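PDB 1VBW: trypsin inhibitor BGIT from Momordica charantia, which probably blocks trypsin, a serine protease, as a small inhibitor of the potato type I family. Local coordinates for residues 43-47 and 48-52; 54-57 and 58-62; 14-17 and 18-21. One frame throughout, in Å; residues are numbered along the deposited sequence. Where two conformers were deposited one is given.

In the fold
From the N terminus the chain first reaches contact 3, where the loop 14-17 turns into helix 17-27. Strand 32-37 follows. The long loop after it ends in contact 1, which ties residues 43-47 to the start of strand 50-55, parallel to 32-37. Contact 2 closes the hairpin after strand 50-55 and turns the chain back toward strand 66-67. The three contacts follow in series; none nests in or crosses another. Contacts 2 and 3 touch through probable backbone hydrogen bonds, V61 N to S15 O and G59 O to G17 N, so the turn is tied to the helix start. Contact 1 sits apart, about 18 Å from the others, centre to centre.

Contact 1 of 3, residues 43-47 and 48-52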
ATOM      1  N   THR A  43       3.722   8.569   9.350  1.00  9.64           N
ATOM      2  CA  THR A  43       4.206   9.931   9.110  1.00  9.48           C
ATOM      3  C   THR A  43       3.427  10.597   8.025  1.00  8.86           C
ATOM      4  O   THR A  43       3.151  10.054   6.954  1.00 10.99           O
ATOM      5  CB  THR A  43       5.692  10.028   8.721  0.62 10.18           C
ATOM      6  OG1 THR A  43       5.907   9.214   7.574  0.62 11.04           O
ATOM      7  CG2 THR A  43       6.575   9.590   9.891  0.62 14.58           C
ATOM      8  N   LYS A  44       3.115  11.877   8.270  1.00 10.47           N
ATOM      9  CA  LYS A  44       2.327  12.638   7.305  1.00 10.86           C
ATOM     10  C   LYS A  44       3.181  13.360   6.286  1.00 11.89           C
ATOM     11  O   LYS A  44       2.934  14.529   5.996  1.00 30.66           O
ATOM     12  CB  LYS A  44       1.435  13.629   8.041  1.00 12.07           C
ATOM     13  CG  LYS A  44       0.434  12.915   8.918  1.00 12.58           C
ATOM     14  CD  LYS A  44      -0.621  12.269   8.078  1.00 15.36           C
ATOM     15  CE  LYS A  44      -1.836  11.864   8.889  1.00 17.71           C
ATOM     16  NZ  LYS A  44      -2.902  11.223   8.112  1.00 19.21           N
ATOM     17  N   ASP A  45       4.132  12.714   5.691  1.00 10.30           N
ATOM     18  CA  ASP A  45       5.007  13.211   4.645  1.00  9.30           C
ATOM     19  C   ASP A  45       4.674  12.449   3.339  1.00  8.68           C
ATOM     20  O   ASP A  45       3.735  11.633   3.287  1.00 10.63           O
ATOM     21  CB  ASP A  45       6.472  13.140   4.988  1.00 10.24           C
ATOM     22  CG  ASP A  45       6.974  11.738   5.211  1.00  9.49           C
ATOM     23  OD1 ASP A  45       8.236  11.595   5.364  1.00 15.30           O
ATOM     24  OD2 ASP A  45       6.162  10.792   5.269  1.00  9.48           O
ATOM     25  N   PHE A  46       5.402  12.743   2.306  1.00  8.43           N
ATOM     26  CA  PHE A  46       5.118  12.203   0.965  1.00  7.26           C
ATOM     27  C   PHE A  46       6.378  11.543   0.454  1.00  7.10           C
ATOM     28  O   PHE A  46       7.431  12.187   0.371  1.00  8.79           O
ATOM     29  CB  PHE A  46       4.630  13.276   0.015  1.00  9.04           C
ATOM     30  CG  PHE A  46       4.338  12.680  -1.356  1.00  8.81           C
ATOM     31  CD1 PHE A  46       5.307  12.719  -2.355  1.00 11.34           C
ATOM     32  CD2 PHE A  46       3.106  12.138  -1.607  1.00  9.37           C
ATOM     33  CE1 PHE A  46       5.041  12.147  -3.580  1.00 13.70           C
ATOM     34  CE2 PHE A  46       2.834  11.503  -2.838  1.00 11.68           C
ATOM     35  CZ  PHE A  46       3.808  11.565  -3.815  1.00 14.53           C
ATOM     36  N   ARG A  47       6.246  10.294   0.051  1.00  6.78           N
ATOM     37  CA  ARG A  47       7.333   9.508  -0.502  1.00  7.52           C
ATOM     38  C   ARG A  47       6.849   8.729  -1.720  1.00  6.92           C
ATOM     39  O   ARG A  47       5.883   7.970  -1.634  1.00  8.33           O
ATOM     40  CB  ARG A  47       7.785   8.497   0.576  1.00 10.22           C
ATOM     41  CG  ARG A  47       8.479   9.071   1.797  1.00 12.48           C
ATOM     42  CD  ARG A  47      10.026   8.848   1.808  1.00 13.34           C
ATOM     43  NE  ARG A  47      10.213   7.433   1.721  1.00 13.77           N
ATOM     44  CZ  ARG A  47       9.950   6.537   2.617  1.00 12.30           C
ATOM     45  NH1 ARG A  47      10.088   5.235   2.347  1.00 13.11           N
ATOM     46  NH2 ARG A  47       9.602   6.906   3.869  1.00 13.97           N
ATOM     47  N   CYS A  48       7.599   8.805  -2.820  1.00  6.52           N
ATOM     48  CA  CYS A  48       7.266   8.124  -4.044  1.00  7.09           C
ATOM     49  C   CYS A  48       7.559   6.627  -4.026  1.00  6.44           C
ATOM     50  O   CYS A  48       7.119   5.917  -4.917  1.00  7.79           O
ATOM     51  CB  CYS A  48       7.988   8.695  -5.281  1.00  8.72           C
ATOM     52  SG  CYS A  48       7.355  10.301  -5.801  1.00  9.69           S
ATOM     53  N   ASP A  49       8.337   6.190  -3.023  1.00  6.24           N
ATOM     54  CA  ASP A  49       8.803   4.815  -2.952  1.00  6.34           C
ATOM     55  C   ASP A  49       8.012   3.973  -1.950  1.00  5.58           C
ATOM     56  O   ASP A  49       8.374   2.812  -1.718  1.00  6.79           O
ATOM     57  CB  ASP A  49      10.300   4.774  -2.570  1.00  7.00           C
ATOM     58  CG  ASP A  49      10.585   5.501  -1.275  1.00  7.18           C
ATOM     59  OD1 ASP A  49      11.121   4.861  -0.339  1.00  9.12           O
ATOM     60  OD2 ASP A  49      10.361   6.711  -1.203  1.00 10.49           O
ATOM     61  N   ARG A  50       6.957   4.538  -1.372  1.00  5.67           N
ATOM     62  CA  ARG A  50       6.216   3.910  -0.287  1.00  5.85           C
ATOM     63  C   ARG A  50       4.748   3.718  -0.689  1.00  5.30           C
ATOM     64  O   ARG A  50       4.151   4.636  -1.235  1.00  5.99           O
ATOM     65  CB  ARG A  50       6.250   4.842   0.924  1.00  7.02           C
ATOM     66  CG  ARG A  50       5.542   4.329   2.170  1.00  8.43           C
ATOM     67  CD  ARG A  50       5.731   5.251   3.365  1.00 10.17           C
ATOM     68  NE  ARG A  50       5.272   6.604   3.095  1.00  9.52           N
ATOM     69  CZ  ARG A  50       5.675   7.680   3.764  1.00 10.86           C
ATOM     70  NH1 ARG A  50       5.173   8.882   3.462  1.00 12.36           N
ATOM     71  NH2 ARG A  50       6.610   7.569   4.717  1.00 13.02           N
ATOM     72  N   VAL A  51       4.215   2.551  -0.354  1.00  5.07           N
ATOM     73  CA  VAL A  51       2.769   2.288  -0.472  1.00  5.47           C
ATOM     74  C   VAL A  51       2.305   1.754   0.878  1.00  5.49           C
ATOM     75  O   VAL A  51       2.610   0.604   1.210  1.00  6.73           O
ATOM     76  CB  VAL A  51       2.427   1.335  -1.608  1.00  5.50           C
ATOM     77  CG1 VAL A  51       0.925   1.039  -1.618  1.00  6.56           C
ATOM     78  CG2 VAL A  51       2.845   1.896  -2.958  1.00  5.90           C
ATOM     79  N   ARG A  52       1.553   2.545   1.598  1.00  6.31           N
ATOM     80  CA  ARG A  52       0.921   2.065   2.824  1.00  6.66           C
ATOM     81  C   ARG A  52      -0.249   1.157   2.506  1.00  6.20           C
ATOM     82  O   ARG A  52      -1.106   1.536   1.693  1.00  7.75           O
ATOM     83  CB  ARG A  52       0.492   3.256   3.675  1.00  8.38           C
ATOM     84  CG  ARG A  52       1.744   3.983   4.177  1.00 12.76           C
ATOM     85  CD  ARG A  52       1.455   5.190   4.986  1.00 19.11           C
ATOM     86  NE  ARG A  52       2.731   5.567   5.614  1.00 16.30           N
ATOM     87  CZ  ARG A  52       2.839   6.912   5.713  1.00 14.04           C
ATOM     88  NH1 ARG A  52       1.827   7.591   5.243  1.00 24.62           N
ATOM     89  NH2 ARG A  52       3.900   7.305   6.291  1.00 14.94           N
TER
HETATM   90  O   HOH W   1       1.189  10.640   4.392  1.00 32.85           O
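The guanidinium of R50 is covered on both faces. CG of R47 lies over one face, toward the rim. NH2 of R52 lies over the centre of the opposite face, 3.1 Å above the R50 guanidinium plane. D45 meets R50 at the edge: NH1 points at OD2 over 2.8 Å in a nearly straight salt bridge that lies in the guanidinium plane. CB of R50 sits over a face of the R47 guanidinium.

R47 grips D49 side-on, with one nitrogen for each carboxylate oxygen. R47 NE reaches D49 OD2 at 3.0 Å. R47 NH1 reaches D49 OD1 at 2.9 Å. The two planes are 38° apart. The R47 chain is bent at chi2 and chi3, which brings its head back over the type I turn from R47 to R50.

Residues 43-47 probably belong to the inhibitory loop of the potato type I family. K44 and D45 probably flank the scissile bond, and a lysine before that bond suits trypsin. Arginines rising from strand 50-55 brace the loop from behind, as in relatives.

T43 was modelled in two conformers, and the one described here donates from OG1 to D45 OD2. R50 NH1 reaches the same oxygen from the other face of the carboxylate. R52 NH2 binds T43 O at 2.9 Å, on a lone pair, and gives a second, weak bond to OG1. R50 starts with CG anti to its backbone N (chi1 -179°), and a bend at chi3 (57°) turns its head to D45. The C-terminal carboxylate of G68 also salt-bridges R50 NH1. It and D45 probably offset the charge of R50 and R52. SG of C48, disulfide-bonded to C3, touches F46 CE1 at 3.7 Å, obliquely to the ring.

Contact 2 of 3, residues 54-57 and 58-62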
ATOM      1  N   TRP A  54      -3.207  -0.294   4.441  1.00  5.83           N
ATOM      2  CA  TRP A  54      -3.926  -0.158   5.695  1.00  5.83           C
ATOM      3  C   TRP A  54      -4.853  -1.361   5.886  1.00  5.78           C
ATOM      4  O   TRP A  54      -5.684  -1.613   5.013  1.00  7.23           O
ATOM      5  CB  TRP A  54      -4.748   1.117   5.689  1.00  6.81           C
ATOM      6  CG  TRP A  54      -3.915   2.368   5.680  1.00  6.83           C
ATOM      7  CD1 TRP A  54      -3.620   3.173   4.603  1.00  7.80           C
ATOM      8  CD2 TRP A  54      -3.329   2.969   6.836  1.00  7.20           C
ATOM      9  NE1 TRP A  54      -2.843   4.243   5.029  1.00  8.84           N
ATOM     10  CE2 TRP A  54      -2.658   4.142   6.392  1.00  7.72           C
ATOM     11  CE3 TRP A  54      -3.291   2.655   8.183  1.00  8.53           C
ATOM     12  CZ2 TRP A  54      -1.951   4.981   7.274  1.00  8.95           C
ATOM     13  CZ3 TRP A  54      -2.605   3.482   9.064  1.00  9.78           C
ATOM     14  CH2 TRP A  54      -1.965   4.626   8.591  1.00 10.08           C
ATOM     15  N   VAL A  55      -4.706  -2.047   7.009  1.00  6.21           N
ATOM     16  CA  VAL A  55      -5.410  -3.320   7.204  1.00  6.32           C
ATOM     17  C   VAL A  55      -6.236  -3.275   8.487  1.00  6.83           C
ATOM     18  O   VAL A  55      -5.990  -2.553   9.457  1.00  7.75           O
ATOM     19  CB  VAL A  55      -4.460  -4.497   7.244  1.00  6.85           C
ATOM     20  CG1 VAL A  55      -3.749  -4.668   5.890  1.00  7.65           C
ATOM     21  CG2 VAL A  55      -3.470  -4.430   8.375  1.00  8.02           C
ATOM     22  N   THR A  56      -7.266  -4.147   8.483  1.00  7.50           N
ATOM     23  CA  THR A  56      -8.064  -4.407   9.677  1.00  8.45           C
ATOM     24  C   THR A  56      -7.249  -5.244  10.669  1.00  8.16           C
ATOM     25  O   THR A  56      -6.156  -5.733  10.411  1.00  8.74           O
ATOM     26  CB  THR A  56      -9.344  -5.164   9.319  1.00  8.60           C
ATOM     27  OG1 THR A  56      -8.947  -6.503   8.978  1.00  8.01           O
ATOM     28  CG2 THR A  56     -10.123  -4.501   8.220  1.00 10.01           C
ATOM     29  N   GLU A  57      -7.878  -5.508  11.824  1.00 10.49           N
ATOM     30  CA  GLU A  57      -7.292  -6.394  12.841  1.00 11.93           C
ATOM     31  C   GLU A  57      -7.120  -7.816  12.352  1.00 10.83           C
ATOM     32  O   GLU A  57      -6.334  -8.584  12.923  1.00 16.92           O
ATOM     33  CB  GLU A  57      -8.195  -6.229  14.084  0.55 16.12           C
ATOM     34  CG  GLU A  57      -9.670  -6.568  13.947  0.55 22.64           C
ATOM     35  CD  GLU A  57     -10.552  -5.679  13.094  0.55 31.18           C
ATOM     36  OE1 GLU A  57     -10.169  -4.522  12.738  0.55 26.11           O
ATOM     37  OE2 GLU A  57     -11.662  -6.089  12.665  0.55 51.41           O
ATOM     38  N   ARG A  58      -7.826  -8.212  11.288  1.00  9.44           N
ATOM     39  CA  ARG A  58      -7.669  -9.546  10.695  1.00  9.81           C
ATOM     40  C   ARG A  58      -6.720  -9.543   9.500  1.00  9.28           C
ATOM     41  O   ARG A  58      -6.537 -10.549   8.806  1.00 10.87           O
ATOM     42  CB  ARG A  58      -8.980 -10.165  10.216  1.00 10.67           C
ATOM     43  CG  ARG A  58      -9.948 -10.302  11.395  1.00 15.21           C
ATOM     44  CD  ARG A  58     -11.258 -10.950  10.912  1.00 14.73           C
ATOM     45  NE  ARG A  58     -12.268 -10.759  11.985  1.00 14.75           N
ATOM     46  CZ  ARG A  58     -13.552 -10.927  11.772  1.00 13.45           C
ATOM     47  NH1 ARG A  58     -13.963 -11.363  10.580  1.00 12.97           N
ATOM     48  NH2 ARG A  58     -14.409 -10.741  12.790  1.00 18.49           N
ATOM     49  N   GLY A  59      -6.139  -8.357   9.229  1.00  8.29           N
ATOM     50  CA  GLY A  59      -5.139  -8.272   8.158  1.00  8.53           C
ATOM     51  C   GLY A  59      -5.738  -8.059   6.768  1.00  7.47           C
ATOM     52  O   GLY A  59      -4.993  -8.240   5.803  1.00 10.11           O
ATOM     53  N   ILE A  60      -6.967  -7.612   6.653  1.00  6.62           N
ATOM     54  CA  ILE A  60      -7.633  -7.370   5.365  1.00  6.50           C
ATOM     55  C   ILE A  60      -7.436  -5.901   4.997  1.00  5.93           C
ATOM     56  O   ILE A  60      -7.598  -5.018   5.795  1.00  6.85           O
ATOM     57  CB  ILE A  60      -9.123  -7.732   5.456  1.00  7.20           C
ATOM     58  CG1 ILE A  60      -9.283  -9.231   5.783  1.00  9.04           C
ATOM     59  CG2 ILE A  60      -9.831  -7.366   4.176  1.00  8.49           C
ATOM     60  CD1 ILE A  60      -8.721 -10.158   4.715  1.00 14.67           C
ATOM     61  N   VAL A  61      -7.106  -5.702   3.701  1.00  6.20           N
ATOM     62  CA  VAL A  61      -6.927  -4.334   3.211  1.00  5.54           C
ATOM     63  C   VAL A  61      -8.239  -3.559   3.234  1.00  5.99           C
ATOM     64  O   VAL A  61      -9.243  -3.993   2.673  1.00  6.24           O
ATOM     65  CB  VAL A  61      -6.354  -4.394   1.785  1.00  5.91           C
ATOM     66  CG1 VAL A  61      -6.137  -2.977   1.206  1.00  6.70           C
ATOM     67  CG2 VAL A  61      -5.050  -5.152   1.727  1.00  7.13           C
ATOM     68  N   ALA A  62      -8.192  -2.388   3.887  1.00  5.86           N
ATOM     69  CA  ALA A  62      -9.382  -1.634   4.198  1.00  6.93           C
ATOM     70  C   ALA A  62      -9.360  -0.228   3.623  1.00  6.67           C
ATOM     71  O   ALA A  62     -10.310   0.522   3.882  1.00  8.04           O
ATOM     72  CB  ALA A  62      -9.565  -1.537   5.715  1.00 13.26           C
TER
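T56 OG1 accepts two backbone N-H groups from the turn that follows it. R58 N lies 3.1 Å from T56 OG1. I60 N lies 3.2 Å from T56 OG1. The bond to R58 makes an ST turn. The backbone here forms a tight hairpin, a type I turn from T56 to G59 closed by a G1 beta bulge. G59 N bonds to T56 O at 2.9 Å, and T56 N bonds to I60 O at 2.8 Å. I60 N thus bonds to the threonine hydroxyl, while the carbonyl of T56 serves G59. G59 has a positive phi (85°), where a CB would press on the carbonyl O of R58.

The hydroxyl is placed by the first torsion of T56. OG1 stands between the backbone N and the carbonyl carbon (chi1 72°), over the turn. CG2 is then left to lie beside the backbone N. There T56 CG2 meets A62 CB at 3.9 Å. With a valine in its place the hydroxyl is gone, and the amides of R58 and I60 would probably lose their shared acceptor, leaving the turn less firmly set.

Beyond the bulge, V55 and V61 form a non-hydrogen-bonded antiparallel pair. A62 N closes its outer side with a bond to W54 O, at 2.9 Å. CG1 of V55 lies loosely against CG2 of V61. Elsewhere V55 rests on I35 of strand 32-37, and W54 packs on I36 and A42. The returning arm is bound to the loop before helix 17-27 and to the helix's first residue; V61 also forms a backbone bond with G14. Next to the pair, V55 CA directs a CA-H...O contact at I60 O, 3.1 Å away.

Contact 3 of 3, residues 14-17 and 18-21; sequences GSTG and AAAK
T16 and A19 are joined by a side-chain cap. OG1 of T16 accepts from A19 N at 3.0 Å, with an N-H...O angle of 158°. The hydroxyl is brought there by chi1 of 66°, which turns OG1 toward the first helical turn. T16 was deposited in two conformers, and this holds for the one described.

The backbone bonds begin the helical ladder. A20 N meets T16 O at 3.0 Å. K21 N meets G17 O at 2.9 Å. Both are i to i+4 bonds.

Together they mark the N terminus of helix 17-27, the single long helix that packs against the sheet in the potato type I fold. T16 is its N-cap. A19, at the N3 position, has only a methyl, so no reciprocal capping-box bond from its side chain can form. The cap satisfies an amide of the first turn that has no helical carbonyl before it.

Close approaches of side-chain carbons to oxygens complete the contact. A19 CB lies 3.3 Å from T16 OG1, close beside the cap. A20 CB sits 3.5 Å from T16 O and turns inward, where it packs on L12 and V61. K21 CB rests at 3.5 Å from G17 O.

Charge enters through K21, whose chain runs extended until a bend at chi4. NZ leaves the helix start and forms a salt bridge with E25 and a hydrogen bond to A33 O. On the loop side, the T16 side chain touches I60.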
ATOM      1  N   GLY A  14     -10.197  -5.458   0.391  1.00  7.15           N
ATOM      2  CA  GLY A  14     -10.799  -6.764   0.578  1.00  7.98           C
ATOM      3  C   GLY A  14      -9.858  -7.912   0.450  1.00  8.44           C
ATOM      4  O   GLY A  14     -10.239  -9.015   0.868  1.00 10.73           O
ATOM      5  N   SER A  15      -8.665  -7.715  -0.081  1.00  7.96           N
ATOM      6  CA  SER A  15      -7.623  -8.720  -0.163  1.00  8.51           C
ATOM      7  C   SER A  15      -6.892  -8.800   1.178  1.00  7.01           C
ATOM      8  O   SER A  15      -6.992  -7.913   2.007  1.00  7.60           O
ATOM      9  CB  SER A  15      -6.595  -8.368  -1.274  1.00 11.18           C
ATOM     10  OG  SER A  15      -7.254  -8.337  -2.546  0.67 15.08           O
ATOM     11  N   THR A  16      -6.107  -9.853   1.356  1.00  8.24           N
ATOM     12  CA  THR A  16      -5.215  -9.845   2.528  1.00  8.50           C
ATOM     13  C   THR A  16      -4.061  -8.900   2.270  1.00  7.86           C
ATOM     14  O   THR A  16      -3.613  -8.601   1.139  1.00  7.74           O
ATOM     15  CB  THR A  16      -4.627 -11.236   2.786  0.89 10.16           C
ATOM     16  OG1 THR A  16      -3.738 -11.580   1.672  0.89  9.95           O
ATOM     17  CG2 THR A  16      -5.730 -12.283   2.848  0.89 12.13           C
ATOM     18  N   GLY A  17      -3.495  -8.390   3.404  1.00  7.28           N
ATOM     19  CA  GLY A  17      -2.342  -7.525   3.277  1.00  7.36           C
ATOM     20  C   GLY A  17      -1.177  -8.169   2.577  1.00  6.34           C
ATOM     21  O   GLY A  17      -0.462  -7.514   1.804  1.00  6.74           O
ATOM     22  N   ALA A  18      -0.918  -9.455   2.859  1.00  6.73           N
ATOM     23  CA  ALA A  18       0.205 -10.139   2.215  1.00  6.82           C
ATOM     24  C   ALA A  18       0.017 -10.249   0.722  1.00  6.53           C
ATOM     25  O   ALA A  18       0.962  -9.994  -0.055  1.00  6.66           O
ATOM     26  CB  ALA A  18       0.327 -11.560   2.818  1.00  8.45           C
ATOM     27  N   ALA A  19      -1.202 -10.610   0.305  1.00  6.50           N
ATOM     28  CA  ALA A  19      -1.450 -10.708  -1.141  1.00  7.06           C
ATOM     29  C   ALA A  19      -1.220  -9.337  -1.775  1.00  6.32           C
ATOM     30  O   ALA A  19      -0.637  -9.225  -2.877  1.00  7.30           O
ATOM     31  CB  ALA A  19      -2.827 -11.227  -1.441  1.00  9.11           C
ATOM     32  N   ALA A  20      -1.739  -8.296  -1.128  1.00  6.01           N
ATOM     33  CA  ALA A  20      -1.593  -6.952  -1.654  1.00  6.36           C
ATOM     34  C   ALA A  20      -0.162  -6.517  -1.782  1.00  5.83           C
ATOM     35  O   ALA A  20       0.259  -5.946  -2.796  1.00  6.63           O
ATOM     36  CB  ALA A  20      -2.395  -5.992  -0.780  1.00  6.82           C
ATOM     37  N   LYS A  21       0.651  -6.758  -0.725  1.00  6.00           N
ATOM     38  CA  LYS A  21       2.064  -6.389  -0.775  1.00  6.23           C
ATOM     39  C   LYS A  21       2.748  -6.982  -1.996  1.00  5.91           C
ATOM     40  O   LYS A  21       3.483  -6.303  -2.696  1.00  6.44           O
ATOM     41  CB  LYS A  21       2.760  -6.834   0.522  1.00  6.95           C
ATOM     42  CG  LYS A  21       4.248  -6.717   0.535  1.00  7.29           C
ATOM     43  CD  LYS A  21       4.826  -6.959   1.936  1.00 10.33           C
ATOM     44  CE  LYS A  21       6.340  -6.988   1.980  1.00  9.74           C
ATOM     45  NZ  LYS A  21       6.849  -5.579   1.877  1.00  8.42           N
TER